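Local coordinates for protein protease LasA (Pseudomonas aeruginosa, PDB 3IT5) that cleaves the pentaglycine cross-links of staphylococcal peptidoglycan as a secreted zinc metallopeptidase and takes part in the breakdown of host elastin, at residues Val101-Asn105 / Ile106-Leu110; Ala137-Pro141 / Tyr142-Val146. One frame throughout, in Å; residues are numbered along the deposited sequence.

Contact 1: residues Val101-Asn105 / Ile106-Leu110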
ATOM      1  N   VAL A 101      12.439   2.136   0.393  1.00  3.93           N
ATOM      2  CA  VAL A 101      11.801   3.451   0.359  1.00  4.23           C
ATOM      3  C   VAL A 101      10.979   3.551  -0.911  1.00  4.31           C
ATOM      4  O   VAL A 101      11.183   2.762  -1.839  1.00  4.45           O
ATOM      5  CB  VAL A 101      12.843   4.608   0.392  1.00  4.28           C
ATOM      6  CG1 VAL A 101      13.491   4.728   1.772  1.00  4.11           C
ATOM      7  CG2 VAL A 101      13.914   4.417  -0.689  1.00  4.32           C
ATOM      8  N   TYR A 102      10.038   4.493  -0.961  1.00  4.39           N
ATOM      9  CA  TYR A 102       9.445   4.830  -2.249  1.00  4.35           C
ATOM     10  C   TYR A 102      10.391   5.762  -3.000  1.00  4.34           C
ATOM     11  O   TYR A 102      11.171   6.491  -2.385  1.00  4.28           O
ATOM     12  CB  TYR A 102       8.005   5.361  -2.143  1.00  4.44           C
ATOM     13  CG  TYR A 102       7.776   6.622  -1.333  1.00  4.42           C
ATOM     14  CD1 TYR A 102       7.981   7.884  -1.890  1.00  4.65           C
ATOM     15  CD2 TYR A 102       7.293   6.552  -0.026  1.00  4.34           C
ATOM     16  CE1 TYR A 102       7.747   9.044  -1.154  1.00  4.75           C
ATOM     17  CE2 TYR A 102       7.052   7.706   0.718  1.00  4.68           C
ATOM     18  CZ  TYR A 102       7.281   8.946   0.150  1.00  5.02           C
ATOM     19  OH  TYR A 102       7.047  10.085   0.882  1.00  5.07           O
ATOM     20  N   ALA A 103      10.345   5.709  -4.328  1.00  4.20           N
ATOM     21  CA  ALA A 103      11.343   6.386  -5.159  1.00  4.14           C
ATOM     22  C   ALA A 103      11.171   7.906  -5.202  1.00  4.19           C
ATOM     23  O   ALA A 103      10.052   8.418  -5.305  1.00  3.97           O
ATOM     24  CB  ALA A 103      11.348   5.796  -6.571  1.00  4.11           C
ATOM     25  N   GLY A 104      12.295   8.615  -5.110  1.00  4.31           N
ATOM     26  CA  GLY A 104      12.319  10.079  -5.222  1.00  4.11           C
ATOM     27  C   GLY A 104      12.774  10.566  -6.587  1.00  4.11           C
ATOM     28  O   GLY A 104      12.986  11.766  -6.789  1.00  4.15           O
ATOM     29  N   ASN A 105      12.956   9.630  -7.515  1.00  3.87           N
ATOM     30  CA  ASN A 105      13.236   9.959  -8.907  1.00  4.26           C
ATOM     31  C   ASN A 105      12.391   9.112  -9.859  1.00  4.16           C
ATOM     32  O   ASN A 105      12.253   7.898  -9.665  1.00  4.42           O
ATOM     33  CB  ASN A 105      14.731   9.842  -9.225  1.00  4.13           C
ATOM     34  CG  ASN A 105      15.249   8.431  -9.092  1.00  4.90           C
ATOM     35  OD1 ASN A 105      15.279   7.684 -10.071  1.00  5.79           O
ATOM     36  ND2 ASN A 105      15.654   8.051  -7.893  1.00  4.45           N
ATOM     37  N   ILE A 106      11.825   9.764 -10.872  1.00  4.13           N
ATOM     38  CA  ILE A 106      10.900   9.125 -11.815  1.00  4.00           C
ATOM     39  C   ILE A 106      11.533   7.938 -12.550  1.00  4.22           C
ATOM     40  O   ILE A 106      10.844   7.015 -12.982  1.00  4.10           O
ATOM     41  CB  ILE A 106      10.341  10.157 -12.842  1.00  4.00           C
ATOM     42  CG1 ILE A 106       9.014   9.666 -13.437  1.00  3.67           C
ATOM     43  CG2 ILE A 106      11.379  10.480 -13.933  1.00  3.53           C
ATOM     44  CD1 ILE A 106       8.175  10.756 -14.106  1.00  3.50           C
ATOM     45  N   ASN A 107      12.855   7.982 -12.680  1.00  4.62           N
ATOM     46  CA  ASN A 107      13.608   6.986 -13.426  1.00  4.91           C
ATOM     47  C   ASN A 107      13.498   5.625 -12.751  1.00  4.97           C
ATOM     48  O   ASN A 107      13.131   4.628 -13.385  1.00  4.75           O
ATOM     49  CB  ASN A 107      15.071   7.434 -13.548  1.00  5.04           C
ATOM     50  CG  ASN A 107      15.208   8.948 -13.750  1.00  5.81           C
ATOM     51  OD1 ASN A 107      14.754   9.751 -12.921  1.00  6.59           O
ATOM     52  ND2 ASN A 107      15.826   9.339 -14.847  1.00  6.75           N
ATOM     53  N   THR A 108      13.805   5.602 -11.458  1.00  4.87           N
ATOM     54  CA  THR A 108      13.650   4.398 -10.649  1.00  4.98           C
ATOM     55  C   THR A 108      12.167   4.101 -10.446  1.00  4.94           C
ATOM     56  O   THR A 108      11.740   2.956 -10.594  1.00  4.73           O
ATOM     57  CB  THR A 108      14.372   4.530  -9.303  1.00  4.89           C
ATOM     58  OG1 THR A 108      15.733   4.917  -9.541  1.00  4.87           O
ATOM     59  CG2 THR A 108      14.348   3.207  -8.539  1.00  4.92           C
ATOM     60  N   ALA A 109      11.390   5.144 -10.145  1.00  4.85           N
ATOM     61  CA  ALA A 109       9.945   5.029  -9.928  1.00  5.44           C
ATOM     62  C   ALA A 109       9.218   4.239 -11.014  1.00  5.46           C
ATOM     63  O   ALA A 109       8.203   3.583 -10.751  1.00  5.72           O
ATOM     64  CB  ALA A 109       9.320   6.415  -9.771  1.00  5.24           C
ATOM     65  N   LEU A 110       9.743   4.300 -12.232  1.00  5.58           N
ATOM     66  CA  LEU A 110       9.114   3.627 -13.357  1.00  5.99           C
ATOM     67  C   LEU A 110      10.083   2.662 -14.040  1.00  6.16           C
ATOM     68  O   LEU A 110      10.173   2.632 -15.262  1.00  6.28           O
ATOM     69  CB  LEU A 110       8.549   4.659 -14.351  1.00  5.70           C
ATOM     70  CG  LEU A 110       7.559   5.697 -13.802  1.00  5.49           C
ATOM     71  CD1 LEU A 110       7.341   6.801 -14.805  1.00  5.25           C
ATOM     72  CD2 LEU A 110       6.217   5.073 -13.392  1.00  5.67           C
TER

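Contact 2: residues Ala137-Pro141 / Tyr142-Val146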
ATOM      1  N   ALA A 137     -11.574  -4.760   3.140  1.00  8.39           N
ATOM      2  CA  ALA A 137     -10.296  -5.204   3.709  1.00  8.48           C
ATOM      3  C   ALA A 137      -9.851  -4.351   4.902  1.00  8.50           C
ATOM      4  O   ALA A 137     -10.017  -3.129   4.896  1.00  8.46           O
ATOM      5  CB  ALA A 137      -9.215  -5.228   2.640  1.00  8.38           C
ATOM      6  N   SER A 138      -9.295  -5.003   5.923  1.00  8.56           N
ATOM      7  CA  SER A 138      -8.753  -4.296   7.089  1.00  8.49           C
ATOM      8  C   SER A 138      -7.235  -4.112   7.026  1.00  8.28           C
ATOM      9  O   SER A 138      -6.496  -5.027   6.661  1.00  8.05           O
ATOM     10  CB  SER A 138      -9.129  -4.995   8.399  1.00  8.34           C
ATOM     11  OG  SER A 138     -10.497  -4.806   8.719  1.00  9.77           O
ATOM     12  N   PHE A 139      -6.796  -2.909   7.377  1.00  7.93           N
ATOM     13  CA  PHE A 139      -5.391  -2.589   7.551  1.00  8.04           C
ATOM     14  C   PHE A 139      -5.301  -1.915   8.904  1.00  8.34           C
ATOM     15  O   PHE A 139      -5.682  -0.749   9.050  1.00  8.32           O
ATOM     16  CB  PHE A 139      -4.908  -1.661   6.437  1.00  7.86           C
ATOM     17  CG  PHE A 139      -4.936  -2.294   5.076  1.00  7.46           C
ATOM     18  CD1 PHE A 139      -6.019  -2.093   4.226  1.00  6.99           C
ATOM     19  CD2 PHE A 139      -3.889  -3.107   4.652  1.00  7.17           C
ATOM     20  CE1 PHE A 139      -6.057  -2.685   2.966  1.00  6.53           C
ATOM     21  CE2 PHE A 139      -3.914  -3.707   3.395  1.00  6.83           C
ATOM     22  CZ  PHE A 139      -5.005  -3.494   2.549  1.00  6.91           C
ATOM     23  N   GLY A 140      -4.836  -2.669   9.898  1.00  8.25           N
ATOM     24  CA  GLY A 140      -4.978  -2.265  11.296  1.00  8.43           C
ATOM     25  C   GLY A 140      -6.457  -2.225  11.647  1.00  8.54           C
ATOM     26  O   GLY A 140      -7.209  -3.116  11.240  1.00  8.24           O
ATOM     27  N   PRO A 141      -6.892  -1.181  12.383  1.00  8.58           N
ATOM     28  CA  PRO A 141      -8.305  -1.032  12.732  1.00  8.60           C
ATOM     29  C   PRO A 141      -9.177  -0.588  11.549  1.00  8.64           C
ATOM     30  O   PRO A 141     -10.402  -0.724  11.609  1.00  8.57           O
ATOM     31  CB  PRO A 141      -8.282   0.057  13.813  1.00  8.70           C
ATOM     32  CG  PRO A 141      -7.081   0.887  13.472  1.00  8.66           C
ATOM     33  CD  PRO A 141      -6.065  -0.095  12.945  1.00  8.57           C
ATOM     34  N   TYR A 142      -8.545  -0.067  10.493  1.00  8.45           N
ATOM     35  CA  TYR A 142      -9.263   0.516   9.352  1.00  8.50           C
ATOM     36  C   TYR A 142      -9.851  -0.523   8.402  1.00  8.88           C
ATOM     37  O   TYR A 142      -9.147  -1.434   7.945  1.00  8.78           O
ATOM     38  CB  TYR A 142      -8.358   1.454   8.544  1.00  8.15           C
ATOM     39  CG  TYR A 142      -7.662   2.528   9.348  1.00  7.45           C
ATOM     40  CD1 TYR A 142      -8.381   3.580   9.917  1.00  6.72           C
ATOM     41  CD2 TYR A 142      -6.282   2.500   9.524  1.00  6.80           C
ATOM     42  CE1 TYR A 142      -7.736   4.570  10.659  1.00  6.49           C
ATOM     43  CE2 TYR A 142      -5.631   3.481  10.263  1.00  6.34           C
ATOM     44  CZ  TYR A 142      -6.364   4.511  10.826  1.00  5.98           C
ATOM     45  OH  TYR A 142      -5.725   5.488  11.548  1.00  5.85           O
ATOM     46  N   ARG A 143     -11.141  -0.371   8.113  1.00  8.96           N
ATOM     47  CA  ARG A 143     -11.796  -1.091   7.030  1.00  9.43           C
ATOM     48  C   ARG A 143     -11.965  -0.122   5.870  1.00  9.33           C
ATOM     49  O   ARG A 143     -12.500   0.976   6.039  1.00  9.27           O
ATOM     50  CB  ARG A 143     -13.161  -1.631   7.470  1.00  9.54           C
ATOM     51  CG  ARG A 143     -13.941  -2.333   6.358  1.00 10.58           C
ATOM     52  CD  ARG A 143     -15.366  -2.660   6.783  1.00 12.31           C
ATOM     53  NE  ARG A 143     -15.414  -3.793   7.705  1.00 14.86           N
ATOM     54  CZ  ARG A 143     -16.528  -4.412   8.091  1.00 16.00           C
ATOM     55  NH1 ARG A 143     -17.715  -4.020   7.637  1.00 16.33           N
ATOM     56  NH2 ARG A 143     -16.454  -5.436   8.932  1.00 16.23           N
ATOM     57  N   ILE A 144     -11.504  -0.527   4.694  1.00  9.27           N
ATOM     58  CA  ILE A 144     -11.559   0.335   3.516  1.00  9.27           C
ATOM     59  C   ILE A 144     -12.848   0.128   2.712  1.00  9.16           C
ATOM     60  O   ILE A 144     -13.294  -1.005   2.495  1.00  9.21           O
ATOM     61  CB  ILE A 144     -10.274   0.191   2.642  1.00  9.36           C
ATOM     62  CG1 ILE A 144     -10.323   1.096   1.405  1.00  9.92           C
ATOM     63  CG2 ILE A 144     -10.028  -1.259   2.251  1.00  9.95           C
ATOM     64  CD1 ILE A 144      -8.957   1.321   0.756  1.00 10.88           C
ATOM     65  N   ASN A 145     -13.463   1.240   2.324  1.00  8.88           N
ATOM     66  CA  ASN A 145     -14.548   1.221   1.360  1.00  8.93           C
ATOM     67  C   ASN A 145     -14.043   1.816   0.054  1.00  9.07           C
ATOM     68  O   ASN A 145     -13.450   2.902   0.035  1.00  8.61           O
ATOM     69  CB  ASN A 145     -15.760   1.997   1.871  1.00  8.89           C
ATOM     70  CG  ASN A 145     -17.034   1.674   1.101  1.00  9.44           C
ATOM     71  OD1 ASN A 145     -17.613   0.595   1.256  1.00  9.46           O
ATOM     72  ND2 ASN A 145     -17.491   2.623   0.288  1.00  8.81           N
ATOM     73  N   VAL A 146     -14.280   1.080  -1.023  1.00  9.09           N
ATOM     74  CA  VAL A 146     -13.827   1.420  -2.363  1.00  9.52           C
ATOM     75  C   VAL A 146     -14.801   2.389  -3.060  1.00  9.76           C
ATOM     76  O   VAL A 146     -16.019   2.183  -3.036  1.00  9.75           O
ATOM     77  CB  VAL A 146     -13.609   0.099  -3.167  1.00  9.44           C
ATOM     78  CG1 VAL A 146     -14.129   0.174  -4.585  1.00  9.53           C
ATOM     79  CG2 VAL A 146     -12.143  -0.345  -3.095  1.00  9.12           C
TER

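Contact 1: residues Val101-Asn105 / Ile106-Leu110
Asn-105 reaches over the first turn of the short helix 106-109 and holds Thr-108 by both its backbone N-H and its hydroxyl. Followed outward, the asparagine side chain begins with CB, which lies against the backbone N of Ile-106 and, at 3.7 Å, against OD1 of Asn-107. CG stands between the backbone N and the carbonyl carbon of its own residue (chi1 64°), an orientation that carries the amide back over the start of the helix. OD1 does the binding. It accepts from Thr-108 N at 2.9 Å in a fairly straight bond, although the donor sits 36° above the plane of the amide carbonyl. The hydroxyl OG1 of Thr-108 donates to the same oxygen, also at 2.9 Å, but here in the amide plane and on a lone pair, so the two bonds approach OD1 from distinct directions and would restrict rotation of the amide. ND2, at the other branch, passes 3.5 Å from Thr-108 OG1.

This is a classical N-cap: the asparagine side chain accepts from an N-H of the first turn. The helical pattern itself opens with Ala-109 N bonding to Asn-105 O, nearly straight at 166°. Thr-108 assists by keeping OG1 beside its own backbone N, which points the hydroxyl at the cap; Arg-64 adds a weak hydrogen bond to that oxygen.

Below the cap the contact turns apolar. CB of Ala-103, just past the end of strand 98-102, meets CB of Ala-109 at 3.8 Å, joining the strand exit to the buried side of the helical turn. There Ala-109 also touches Trp-44, and its carbonyl oxygen is hydrogen-bonded to ND1 of His-81, inferred to be a catalytic proton donor/acceptor.

Contact 2: residues Ala137-Pro141 / Tyr142-Val146
Phe-139 and Tyr-142 pair at the closed end of a tight beta hairpin, where a type II' turn reverses the chain through Gly-140 and Pro-141. Phe-139 N donates to Tyr-142 O at 2.8 Å, in the carbonyl plane. The return bond, Tyr-142 N to Phe-139 O, is longer at 3.3 Å and bent, its donor lying well above the carbonyl plane. Beyond the non-hydrogen-bonded pair Ser-138 and Arg-143, Ile-144 N bonds to Ala-137 O at 3.0 Å.

Packing is closest on the face that carries Phe-139 and Tyr-142. CG of Pro-141 stands over the centre of the Tyr-142 ring, 4.3 Å from its centroid, a CH-pi contact. Phe-139 O lies at the edge of the same ring, 3.3 Å from Tyr-142 CD2. The methyl CG2 of Ile-144, set between its backbone N and carbonyl carbon, touches CB of Ala-137 at 4.1 Å and comes up to the edge of the Phe-139 ring near its plane.

The other face is looser. Ser-138 OG and Arg-143 CB are 4.3 Å apart; the exposed arginine continues outward as an extended chain as far as CD before bending, whereas the buried serine hydroxyl is held by Gln-163.

Within the four-stranded antiparallel sheet, 138-139 is an outermost strand and 142-145 runs between it and strand 159-162, to which Arg-143 and Asn-145 are hydrogen-bonded, backbone to backbone, at Tyr-161 and Tyr-159. Tyr-142 leans edge-to-face on His-169 of the far strand 168-169, and its OH bonds to Tyr-176 O, tying the hairpin to the chain's C-terminal strand 175-176.

How the contacts relate
Contacts 1 and 2 follow one another along the chain and lie on opposite sides of its centre, with their own centres 27 Å apart and nearest atoms about 15 Å apart, so they do not touch. The zinc ion, bound by His-23, Asp-36 and His-122, lies at similar distances from one side chain of each: about 11 Å from that of Ala-109 and about 12 Å from that of Ile-144. Contact 1 adjoins the probable catalytic residues, its Ala-109 side chain lying about 4 Å from that of His-81 and about 7 Å from that of His-120. In contact 2 the Ile-144 side chain is about 9 Å from that of the zinc ligand His-23 and touches neither it nor the metal.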